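Local coordinates for tRNA (uracil(54)-C(5))-methyltransferase (Pyrococcus abyssi, PDB 2JJQ), which catalyses the transfer of a methyl group from S-adenosyl-L-methionine to carbon 5 of uridine 54 in tRNA, forming 5-methyluridine, at residues K201-M207 with K251-R257; S241-I245 with I265-S269; R170-F174 with D219-D225; E256-D260 with A278-R283. All blocks are in the same frame, centred on the assembly; numbering follows the deposited sequence.

How the contacts relate
Contacts 1, 2 and 4 follow one another through the two-stranded hairpin 254-258/261-265 of the methyltransferase region. Contact 1 ties the hairpin's first strand to the turn before strand 206-212, contact 2 joins the loop after its second strand to the start of strand 244-250, and contact 4 sets its tip on helix 275-288. Contacts 1 and 4 share Glu256 and Arg257, and their centres lie about 14 Å apart. Contact 4 comes nearest the cofactor site, the side chain of Val282 being about 7 Å from the bound S-adenosyl-L-homocysteine. Contact 3 touches none of the others, its centre about 19 Å from those of contacts 1 and 2 and about 32 Å from that of contact 4; it fastens helix 162-178 over the five-stranded central sheet.

Contact 1: residues K201-M207 with K251-R257; sequences KFTEEVM and KEFIRER
Glu256 turns its carboxylate onto the backbone of the connection 201-205, whose second half is an ST turn at Thr203-Glu205 and which links strands 192-199 and 206-212 of the central five-stranded sheet. Lys201 N gives its hydrogen to Glu256 OE1 (2.7 Å) and Phe202 N to Glu256 OE2 (2.9 Å), both on the syn side, so one carboxylate binds two successive amides. The anti lone pair of OE2 takes Arg257 N as well, and OE1 has a further partner in Ser275 at the start of helix 275-288. The bend at chi2 (60°) brings the carboxylate back to the turn although the CB of Glu256 points away from it.

Thr203 closes the ST turn by accepting from Glu205 N, while its hydroxyl OG1 donates to Arg255 O at 2.6 Å, 23° off the carbonyl plane. Glu205, extended beyond CG, reaches to the start of strand 254-258 and the residues before it: its OE1 receives Arg255 N on the anti side at 2.9 Å, and its OE2 forms a salt bridge with Lys251 NZ, which stands above the carboxylate plane. The guanidinium groups of Arg255 and Arg257 instead pair with Asp262 of the adjoining strand. Further along, Met207 CB packs on Ile254 CD1 at 3.8 Å. A water also donates to Glu205 OE1 at 2.9 Å and weakly to Phe253 O.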
# COMPACT_ATOMS: atom_id res chain seq x y z
N LYS A 201 -4.57 13.65 -2.04
CA LYS A 201 -6.04 13.71 -2.36
C LYS A 201 -6.71 14.91 -1.69
O LYS A 201 -7.68 15.49 -2.25
CB LYS A 201 -6.75 12.41 -1.93
CG LYS A 201 -6.16 11.16 -2.59
CD LYS A 201 -6.24 11.23 -4.13
CE LYS A 201 -5.58 10.04 -4.74
NZ LYS A 201 -5.90 9.91 -6.16
N PHE A 202 -6.19 15.34 -0.53
CA PHE A 202 -6.83 16.40 0.26
C PHE A 202 -6.16 17.76 0.09
O PHE A 202 -6.61 18.75 0.67
CB PHE A 202 -6.92 16.01 1.75
CG PHE A 202 -7.72 14.75 1.95
CD1 PHE A 202 -9.10 14.77 1.77
CD2 PHE A 202 -7.07 13.54 2.20
CE1 PHE A 202 -9.83 13.57 1.90
CE2 PHE A 202 -7.77 12.37 2.33
CZ PHE A 202 -9.16 12.39 2.16
N THR A 203 -5.07 17.81 -0.67
CA THR A 203 -4.34 19.04 -0.91
C THR A 203 -4.32 19.41 -2.39
O THR A 203 -4.02 20.55 -2.71
CB THR A 203 -2.85 18.93 -0.52
OG1 THR A 203 -2.27 17.88 -1.31
CG2 THR A 203 -2.70 18.62 0.95
N GLU A 204 -4.64 18.44 -3.25
CA GLU A 204 -4.58 18.51 -4.71
C GLU A 204 -3.16 18.73 -5.26
O GLU A 204 -3.00 19.14 -6.38
CB GLU A 204 -5.57 19.53 -5.25
CG GLU A 204 -6.96 19.28 -4.73
CD GLU A 204 -8.01 20.22 -5.29
OE1 GLU A 204 -7.83 21.45 -5.21
OE2 GLU A 204 -9.04 19.73 -5.79
N GLU A 205 -2.12 18.46 -4.50
CA GLU A 205 -0.78 18.67 -5.03
C GLU A 205 -0.38 17.38 -5.75
O GLU A 205 -0.78 16.30 -5.30
CB GLU A 205 0.17 18.93 -3.90
CG GLU A 205 -0.07 20.29 -3.34
CD GLU A 205 0.81 20.69 -2.21
OE1 GLU A 205 1.74 19.94 -1.78
OE2 GLU A 205 0.56 21.83 -1.76
N VAL A 206 0.41 17.51 -6.82
CA VAL A 206 0.80 16.36 -7.61
C VAL A 206 2.30 16.38 -7.81
O VAL A 206 2.89 17.43 -8.12
CB VAL A 206 0.17 16.42 -8.99
CG1 VAL A 206 0.48 15.15 -9.79
CG2 VAL A 206 -1.33 16.58 -8.84
N MET A 207 2.92 15.23 -7.63
CA MET A 207 4.35 15.04 -7.88
C MET A 207 4.56 13.98 -8.97
O MET A 207 3.89 12.94 -8.98
CB MET A 207 5.01 14.56 -6.59
CG MET A 207 6.48 14.03 -6.82
SD MET A 207 7.15 13.43 -5.24
CE MET A 207 7.30 15.01 -4.39
N LYS A 251 8.22 22.10 -6.08
CA LYS A 251 8.34 21.84 -4.65
C LYS A 251 9.22 20.63 -4.36
O LYS A 251 9.17 19.62 -5.07
CB LYS A 251 6.95 21.58 -4.05
CG LYS A 251 6.01 22.75 -4.09
CD LYS A 251 4.66 22.44 -3.43
CE LYS A 251 3.54 23.31 -4.07
NZ LYS A 251 2.56 23.89 -3.09
N GLU A 252 10.05 20.75 -3.34
CA GLU A 252 10.87 19.62 -2.96
C GLU A 252 9.95 18.49 -2.44
O GLU A 252 10.23 17.31 -2.63
CB GLU A 252 11.84 20.01 -1.87
CG GLU A 252 12.83 18.92 -1.54
CD GLU A 252 13.76 19.30 -0.44
OE1 GLU A 252 13.49 20.28 0.26
OE2 GLU A 252 14.77 18.57 -0.24
N PHE A 253 8.86 18.85 -1.78
CA PHE A 253 7.93 17.81 -1.26
C PHE A 253 6.52 18.23 -1.60
O PHE A 253 6.22 19.44 -1.56
CB PHE A 253 7.97 17.66 0.27
CG PHE A 253 9.29 17.39 0.84
CD1 PHE A 253 9.74 16.10 0.96
CD2 PHE A 253 10.10 18.44 1.28
CE1 PHE A 253 11.03 15.82 1.53
CE2 PHE A 253 11.36 18.16 1.85
CZ PHE A 253 11.80 16.88 1.97
N ILE A 254 5.64 17.29 -1.94
CA ILE A 254 4.22 17.66 -1.83
C ILE A 254 3.66 17.22 -0.47
O ILE A 254 4.36 16.57 0.33
CB ILE A 254 3.35 17.07 -2.97
CG1 ILE A 254 3.39 15.53 -2.93
CG2 ILE A 254 3.89 17.68 -4.35
CD1 ILE A 254 2.33 14.86 -3.89
N ARG A 255 2.42 17.59 -0.21
CA ARG A 255 1.81 17.19 1.05
C ARG A 255 0.51 16.44 0.84
O ARG A 255 -0.27 16.70 -0.09
CB ARG A 255 1.45 18.40 1.91
CG ARG A 255 2.63 19.13 2.50
CD ARG A 255 2.15 20.41 3.19
NE ARG A 255 3.34 21.20 3.60
CZ ARG A 255 3.44 21.91 4.74
NH1 ARG A 255 2.44 21.94 5.62
NH2 ARG A 255 4.55 22.58 5.01
N GLU A 256 0.28 15.52 1.76
CA GLU A 256 -1.07 14.95 1.90
C GLU A 256 -1.55 15.43 3.26
O GLU A 256 -0.75 15.68 4.17
CB GLU A 256 -1.04 13.41 1.90
CG GLU A 256 -2.44 12.76 2.12
CD GLU A 256 -3.42 13.17 1.01
OE1 GLU A 256 -3.62 12.35 0.09
OE2 GLU A 256 -3.93 14.31 1.05
N ARG A 257 -2.85 15.57 3.40
CA ARG A 257 -3.38 16.03 4.67
C ARG A 257 -4.44 15.07 5.17
O ARG A 257 -5.40 14.77 4.42
CB ARG A 257 -3.98 17.44 4.49
CG ARG A 257 -4.75 17.89 5.70
CD ARG A 257 -5.11 19.38 5.56
NE ARG A 257 -4.01 20.16 6.10
CZ ARG A 257 -4.14 20.92 7.19
NH1 ARG A 257 -5.34 21.02 7.77
NH2 ARG A 257 -3.11 21.58 7.68
O HOH W 1 3.67 21.23 -0.08

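Contact 2: residues S241-I245 with I265-S269; sequences SYGDI and IHPNS
Asn268 OD1 accepts a hydrogen bond from a water at 2.7 Å, and this water in turn accepts from Gly243 N at 2.8 Å. The other end of the same amide makes the direct link: Asn268 ND2 donates to Gly243 O across 3.1 Å, with an N-H...O angle of 162°. The carbonyl oxygen lies in the plane of the Asn268 amide and is met nearly along the C=O axis. Both backbone polar groups of Gly243 are thus engaged by one side chain, directly at the oxygen and through water at the nitrogen. With Asn268 CG anti to its own carbonyl carbon (chi1 -69°), the amide reaches across to this glycine. A second water joins the backbones, donating to Ser241 O and to Pro267 O.

Asn268 belongs to a type I beta turn, His266 to Ser269, in the loop between strand 261-265 and helix 275-288; it meets the chain at the beginning of strand 244-250, an outermost strand of the central sheet. Bonds inside the turn hold its shape: Asn268 N donates to His266 ND1 at 2.9 Å, and His266 N donates to Ser269 OG.

Ile245 supplies the apolar part. The Ile245 and His266 side chains approach from opposite directions, Ile245 CG1 reaching CE1 of the His266 ring at 3.9 Å, while Ile245 CD1 rests against Pro267 CG at 4.0 Å. Pro267 itself lies against Tyr230 and Met207 of the same sheet, and the His266 ring meets Phe323 of helix 322-335 edge-to-face. At the other end, Tyr242 CB packs against Asn268 OD1 at 3.6 Å.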
# COMPACT_ATOMS: atom_id res chain seq x y z
N SER A 241 11.41 1.10 -9.44
CA SER A 241 10.77 2.36 -9.81
C SER A 241 11.16 3.50 -8.83
O SER A 241 10.37 4.31 -8.43
CB SER A 241 9.26 2.12 -9.90
OG SER A 241 8.75 1.80 -8.62
N TYR A 242 12.42 3.52 -8.43
CA TYR A 242 12.96 4.62 -7.65
C TYR A 242 14.47 4.63 -7.93
O TYR A 242 15.04 3.67 -8.48
CB TYR A 242 12.61 4.48 -6.16
CG TYR A 242 13.21 3.26 -5.59
CD1 TYR A 242 12.50 2.04 -5.60
CD2 TYR A 242 14.51 3.26 -5.18
CE1 TYR A 242 13.10 0.86 -5.13
CE2 TYR A 242 15.11 2.10 -4.69
CZ TYR A 242 14.40 0.92 -4.68
OH TYR A 242 15.03 -0.22 -4.23
N GLY A 243 15.10 5.75 -7.67
CA GLY A 243 16.54 5.82 -7.89
C GLY A 243 17.10 6.96 -7.07
O GLY A 243 16.42 7.55 -6.23
N ASP A 244 18.34 7.31 -7.37
CA ASP A 244 18.98 8.45 -6.69
C ASP A 244 18.38 9.75 -7.19
O ASP A 244 18.22 9.92 -8.36
CB ASP A 244 20.49 8.45 -7.02
CG ASP A 244 21.20 7.15 -6.56
OD1 ASP A 244 20.74 6.57 -5.55
OD2 ASP A 244 22.21 6.74 -7.19
N ILE A 245 18.05 10.66 -6.28
CA ILE A 245 17.51 11.93 -6.65
C ILE A 245 18.57 12.72 -7.43
O ILE A 245 19.65 13.00 -6.91
CB ILE A 245 17.13 12.72 -5.38
CG1 ILE A 245 16.05 11.94 -4.60
CG2 ILE A 245 16.72 14.14 -5.76
CD1 ILE A 245 14.78 11.65 -5.42
N ILE A 265 5.50 14.34 1.29
CA ILE A 265 5.65 13.21 0.41
C ILE A 265 6.92 13.49 -0.41
O ILE A 265 7.03 14.54 -1.03
CB ILE A 265 4.43 13.08 -0.59
CG1 ILE A 265 3.10 12.79 0.14
CG2 ILE A 265 4.68 11.94 -1.56
CD1 ILE A 265 3.26 11.79 1.17
N HIS A 266 7.82 12.51 -0.44
CA HIS A 266 9.05 12.53 -1.21
C HIS A 266 9.03 11.32 -2.17
O HIS A 266 8.42 10.31 -1.87
CB HIS A 266 10.20 12.44 -0.20
CG HIS A 266 11.57 12.46 -0.80
ND1 HIS A 266 12.18 11.33 -1.30
CD2 HIS A 266 12.44 13.47 -1.00
CE1 HIS A 266 13.37 11.64 -1.77
NE2 HIS A 266 13.56 12.93 -1.59
N PRO A 267 9.72 11.40 -3.30
CA PRO A 267 9.63 10.28 -4.22
C PRO A 267 10.01 9.00 -3.58
O PRO A 267 9.43 7.98 -3.94
CB PRO A 267 10.67 10.59 -5.29
CG PRO A 267 10.81 12.02 -5.26
CD PRO A 267 10.56 12.49 -3.84
N ASN A 268 10.94 9.04 -2.61
CA ASN A 268 11.51 7.84 -2.02
C ASN A 268 10.98 7.45 -0.62
O ASN A 268 11.58 6.62 0.04
CB ASN A 268 13.05 7.93 -2.01
CG ASN A 268 13.62 7.85 -3.41
OD1 ASN A 268 12.89 7.53 -4.34
ND2 ASN A 268 14.88 8.16 -3.57
N SER A 269 9.92 8.10 -0.16
CA SER A 269 9.39 7.84 1.19
C SER A 269 8.05 7.10 1.04
O SER A 269 7.31 7.32 0.07
CB SER A 269 9.19 9.17 2.00
OG SER A 269 8.26 9.99 1.30
O HOH W 2 9.61 6.83 -6.78
O HOH W 3 13.35 7.90 -7.02

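Contact 3: residues R170-F174 with D219-D225; sequences RLKEF and DPTNYFD
Phe174 meets both Tyr223 and Phe224 in an aromatic cluster that joins helix 162-178 to the loop leading into strand 228-233 of the central sheet. Its ring plane is nearly perpendicular to that of Phe224, whose edge points toward the Phe174 face in an offset edge-to-face pair with centroids 5.8 Å apart. Against Tyr223 the ring is tilted by 47°, and its CD1 lies over one face of the tyrosine, 3.3 Å from Tyr223 CD2. Phe174 CA sits over the same ring in a CH-pi contact. With CG of Phe174 anti to the backbone N (chi1 -171°), the ring is directed to the loop, where CZ lies beside Pro220 CB at 3.8 Å. The Phe224 ring reaches back to the helix as well, with CE1 against Arg170 CB.

One helical turn earlier, Arg170 bends at chi2 and lays its guanidinium beside the loop. NH1 donates to Tyr223 O at 2.7 Å, approaching from above the carbonyl plane, although the oxygen lies in the guanidinium plane. Asp225 crosses Arg170 at about a right angle, the carboxylate turned 75° from the guanidinium; in the salt bridge Asp225 OD2 receives NH2 on its anti lone pair and, weakly, NH1. Glu166, a turn further back, also pairs with NH2, which may help fix the group's orientation. Tyr223 OH, at the far end of its ring, is bonded to Glu178 of the same helix. A water spans the Arg170-Asp225 pair, donating to Asp225 OD2 at 2.9 Å and accepting weakly from Arg170 NH1.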
# COMPACT_ATOMS: atom_id res chain seq x y z
N ARG A 170 0.59 14.10 -21.21
CA ARG A 170 1.77 14.96 -21.25
C ARG A 170 3.04 14.16 -21.48
O ARG A 170 3.99 14.62 -22.10
CB ARG A 170 1.94 15.75 -19.97
CG ARG A 170 0.75 16.56 -19.50
CD ARG A 170 0.47 17.74 -20.34
NE ARG A 170 -0.45 18.63 -19.60
CZ ARG A 170 -0.04 19.74 -18.99
NH1 ARG A 170 1.24 20.05 -19.06
NH2 ARG A 170 -0.89 20.54 -18.35
N LEU A 171 3.08 12.96 -20.90
CA LEU A 171 4.31 12.21 -21.00
C LEU A 171 4.56 11.87 -22.48
O LEU A 171 5.69 11.90 -22.96
CB LEU A 171 4.20 10.90 -20.19
CG LEU A 171 5.44 10.00 -20.29
CD1 LEU A 171 6.79 10.67 -19.96
CD2 LEU A 171 5.22 8.73 -19.39
N LYS A 172 3.49 11.47 -23.16
CA LYS A 172 3.62 11.09 -24.58
C LYS A 172 4.16 12.28 -25.41
O LYS A 172 5.04 12.12 -26.24
CB LYS A 172 2.26 10.58 -25.10
CG LYS A 172 1.98 9.17 -24.60
CD LYS A 172 0.60 8.78 -24.98
CE LYS A 172 0.33 7.36 -24.61
NZ LYS A 172 -1.15 7.09 -24.64
N GLU A 173 3.67 13.48 -25.12
CA GLU A 173 4.16 14.70 -25.81
C GLU A 173 5.63 14.98 -25.55
O GLU A 173 6.39 15.27 -26.49
CB GLU A 173 3.39 15.91 -25.35
CG GLU A 173 1.98 16.01 -25.88
CD GLU A 173 1.18 17.04 -25.07
OE1 GLU A 173 1.81 17.85 -24.35
OE2 GLU A 173 -0.07 17.03 -25.14
N PHE A 174 6.03 14.86 -24.28
CA PHE A 174 7.41 14.98 -23.81
C PHE A 174 8.33 14.00 -24.54
O PHE A 174 9.38 14.39 -25.08
CB PHE A 174 7.44 14.67 -22.28
CG PHE A 174 8.74 14.96 -21.58
CD1 PHE A 174 9.50 16.10 -21.87
CD2 PHE A 174 9.18 14.11 -20.54
CE1 PHE A 174 10.70 16.36 -21.21
CE2 PHE A 174 10.36 14.36 -19.86
CZ PHE A 174 11.16 15.49 -20.20
N ASP A 219 14.63 19.14 -20.18
CA ASP A 219 13.84 20.00 -19.30
C ASP A 219 12.37 19.61 -19.37
O ASP A 219 11.77 19.69 -20.42
CB ASP A 219 14.01 21.44 -19.76
CG ASP A 219 13.30 22.41 -18.87
OD1 ASP A 219 12.64 22.00 -17.89
OD2 ASP A 219 13.42 23.62 -19.16
N PRO A 220 11.79 19.13 -18.24
CA PRO A 220 10.41 18.67 -18.25
C PRO A 220 9.39 19.79 -17.96
O PRO A 220 8.23 19.61 -18.13
CB PRO A 220 10.39 17.63 -17.11
CG PRO A 220 11.41 18.15 -16.13
CD PRO A 220 12.47 18.85 -16.95
N THR A 221 9.88 20.96 -17.56
CA THR A 221 9.08 22.09 -17.11
C THR A 221 8.07 22.62 -18.12
O THR A 221 7.00 23.06 -17.74
CB THR A 221 10.04 23.20 -16.66
OG1 THR A 221 10.47 22.86 -15.34
CG2 THR A 221 9.37 24.48 -16.63
N ASN A 222 8.39 22.57 -19.39
CA ASN A 222 7.42 22.98 -20.42
C ASN A 222 6.40 21.91 -20.78
O ASN A 222 5.53 22.15 -21.60
CB ASN A 222 8.14 23.43 -21.69
CG ASN A 222 8.85 24.75 -21.51
OD1 ASN A 222 9.99 24.92 -21.95
ND2 ASN A 222 8.19 25.70 -20.83
N TYR A 223 6.49 20.74 -20.17
CA TYR A 223 5.57 19.68 -20.53
C TYR A 223 4.62 19.32 -19.41
O TYR A 223 3.57 18.76 -19.67
CB TYR A 223 6.37 18.44 -20.94
CG TYR A 223 7.09 18.68 -22.23
CD1 TYR A 223 6.45 18.47 -23.46
CD2 TYR A 223 8.39 19.20 -22.23
CE1 TYR A 223 7.12 18.73 -24.67
CE2 TYR A 223 9.05 19.45 -23.41
CZ TYR A 223 8.42 19.21 -24.62
OH TYR A 223 9.11 19.48 -25.79
N PHE A 224 5.02 19.62 -18.18
CA PHE A 224 4.19 19.31 -17.00
C PHE A 224 3.95 20.53 -16.15
O PHE A 224 4.83 21.38 -16.04
CB PHE A 224 4.87 18.23 -16.14
CG PHE A 224 5.04 16.93 -16.86
CD1 PHE A 224 4.06 15.96 -16.76
CD2 PHE A 224 6.13 16.73 -17.71
CE1 PHE A 224 4.16 14.79 -17.44
CE2 PHE A 224 6.26 15.54 -18.41
CZ PHE A 224 5.25 14.58 -18.31
N ASP A 225 2.76 20.61 -15.55
CA ASP A 225 2.38 21.72 -14.70
C ASP A 225 2.16 21.31 -13.24
O ASP A 225 1.58 22.07 -12.45
CB ASP A 225 1.09 22.37 -15.21
CG ASP A 225 1.27 23.04 -16.53
OD1 ASP A 225 2.15 23.97 -16.59
OD2 ASP A 225 0.58 22.61 -17.51
O HOH W 4 2.36 22.39 -19.83

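Contact 4: residues E256-D260 with A278-R283; sequences ERLDD and AVNLVR
The guanidinium of Arg283 has Val279 CG1 over one face, 3.3 Å above the plane and offset toward the rim, and the Asp259 carboxylate at its edge. The two flat groups are nearly coplanar, 17° apart, and meet in a side-on, two-pronged salt bridge. NE donates to Asp259 OD2 at 2.8 Å, almost straight at 176° and onto the syn lone pair, while NH2 donates to Asp259 OD1 at 2.6 Å. The side chain of Arg283, extended from CG to NE, carries the guanidinium to the aspartate; Asp259 OD2 is also bonded to Tyr307, so a second partner helps hold the carboxylate.

Next to this bridge, Leu258 inserts its branches among the helix side chains: CD2 meets Val279 CG2 at 3.8 Å, and CD1 meets Val282 CG1 at the same distance and Ala278 CB at 4.1 Å. Ala278 and Val282 have side chains about 4 Å from those of the S-adenosyl-L-methionine-binding residues Gln272 and Thr303, respectively, so the contact packs behind the cofactor site.

Strand 256-258 and helix segment 278-283 cross at -47°, their axes 9.1 Å apart. The tip of the 254-258/261-265 hairpin rests on helix 275-288, which leads into strand 293-297 of the catalytic sheet, with Tyr307 of helix 303-310 touching Val282 and Arg283.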
# COMPACT_ATOMS: atom_id res chain seq x y z
N GLU A 256 0.28 15.52 1.76
CA GLU A 256 -1.07 14.95 1.90
C GLU A 256 -1.55 15.43 3.26
O GLU A 256 -0.75 15.68 4.17
CB GLU A 256 -1.04 13.41 1.90
CG GLU A 256 -2.44 12.76 2.12
CD GLU A 256 -3.42 13.17 1.01
OE1 GLU A 256 -3.62 12.35 0.09
OE2 GLU A 256 -3.93 14.31 1.05
N ARG A 257 -2.85 15.57 3.40
CA ARG A 257 -3.38 16.03 4.67
C ARG A 257 -4.44 15.07 5.17
O ARG A 257 -5.40 14.77 4.42
CB ARG A 257 -3.98 17.44 4.49
CG ARG A 257 -4.75 17.89 5.70
CD ARG A 257 -5.11 19.38 5.56
NE ARG A 257 -4.01 20.16 6.10
CZ ARG A 257 -4.14 20.92 7.19
NH1 ARG A 257 -5.34 21.02 7.77
NH2 ARG A 257 -3.11 21.58 7.68
N LEU A 258 -4.25 14.55 6.39
CA LEU A 258 -5.29 13.72 7.05
C LEU A 258 -5.92 14.53 8.16
O LEU A 258 -5.27 14.82 9.16
CB LEU A 258 -4.64 12.46 7.66
CG LEU A 258 -3.79 11.64 6.64
CD1 LEU A 258 -3.42 10.29 7.37
CD2 LEU A 258 -4.54 11.38 5.35
N ASP A 259 -7.18 14.90 7.97
CA ASP A 259 -7.85 15.86 8.86
C ASP A 259 -7.03 17.18 8.92
O ASP A 259 -6.95 17.92 7.90
CB ASP A 259 -8.10 15.22 10.23
CG ASP A 259 -9.20 14.15 10.17
OD1 ASP A 259 -10.08 14.20 9.28
OD2 ASP A 259 -9.19 13.24 11.03
N ASP A 260 -6.40 17.49 10.06
CA ASP A 260 -5.61 18.72 10.15
C ASP A 260 -4.11 18.45 10.18
O ASP A 260 -3.32 19.34 10.58
CB ASP A 260 -6.01 19.48 11.40
CG ASP A 260 -5.88 18.66 12.70
OD1 ASP A 260 -5.76 17.43 12.68
OD2 ASP A 260 -5.94 19.28 13.78
N ALA A 278 -6.91 6.10 4.86
CA ALA A 278 -5.84 6.47 5.79
C ALA A 278 -6.44 7.39 6.86
O ALA A 278 -5.99 7.38 7.99
CB ALA A 278 -4.73 7.17 5.05
N VAL A 279 -7.40 8.23 6.47
CA VAL A 279 -8.05 9.14 7.42
C VAL A 279 -8.74 8.27 8.48
O VAL A 279 -8.62 8.53 9.69
CB VAL A 279 -9.04 10.09 6.73
CG1 VAL A 279 -9.86 10.87 7.76
CG2 VAL A 279 -8.25 11.07 5.80
N ASN A 280 -9.49 7.25 8.05
CA ASN A 280 -10.16 6.38 9.05
C ASN A 280 -9.14 5.64 9.93
O ASN A 280 -9.37 5.44 11.11
CB ASN A 280 -11.04 5.38 8.35
CG ASN A 280 -12.28 6.01 7.77
OD1 ASN A 280 -12.69 7.12 8.19
ND2 ASN A 280 -12.90 5.33 6.83
N LEU A 281 -8.02 5.25 9.33
CA LEU A 281 -6.99 4.46 10.05
C LEU A 281 -6.35 5.29 11.16
O LEU A 281 -6.26 4.84 12.31
CB LEU A 281 -5.94 4.00 9.01
CG LEU A 281 -4.75 3.20 9.55
CD1 LEU A 281 -5.32 1.96 10.22
CD2 LEU A 281 -3.85 2.90 8.35
N VAL A 282 -5.95 6.53 10.88
CA VAL A 282 -5.33 7.36 11.95
C VAL A 282 -6.38 7.72 13.01
O VAL A 282 -6.05 7.78 14.16
CB VAL A 282 -4.60 8.63 11.45
CG1 VAL A 282 -3.45 8.20 10.53
CG2 VAL A 282 -5.52 9.58 10.65
N ARG A 283 -7.62 7.97 12.59
CA ARG A 283 -8.68 8.27 13.58
C ARG A 283 -8.88 7.06 14.47
O ARG A 283 -9.00 7.21 15.70
CB ARG A 283 -9.97 8.60 12.86
CG ARG A 283 -9.92 9.96 12.17
CD ARG A 283 -11.30 10.16 11.49
NE ARG A 283 -11.35 11.44 10.79
CZ ARG A 283 -12.42 11.81 10.07
NH1 ARG A 283 -13.48 10.97 10.00
NH2 ARG A 283 -12.42 12.98 9.44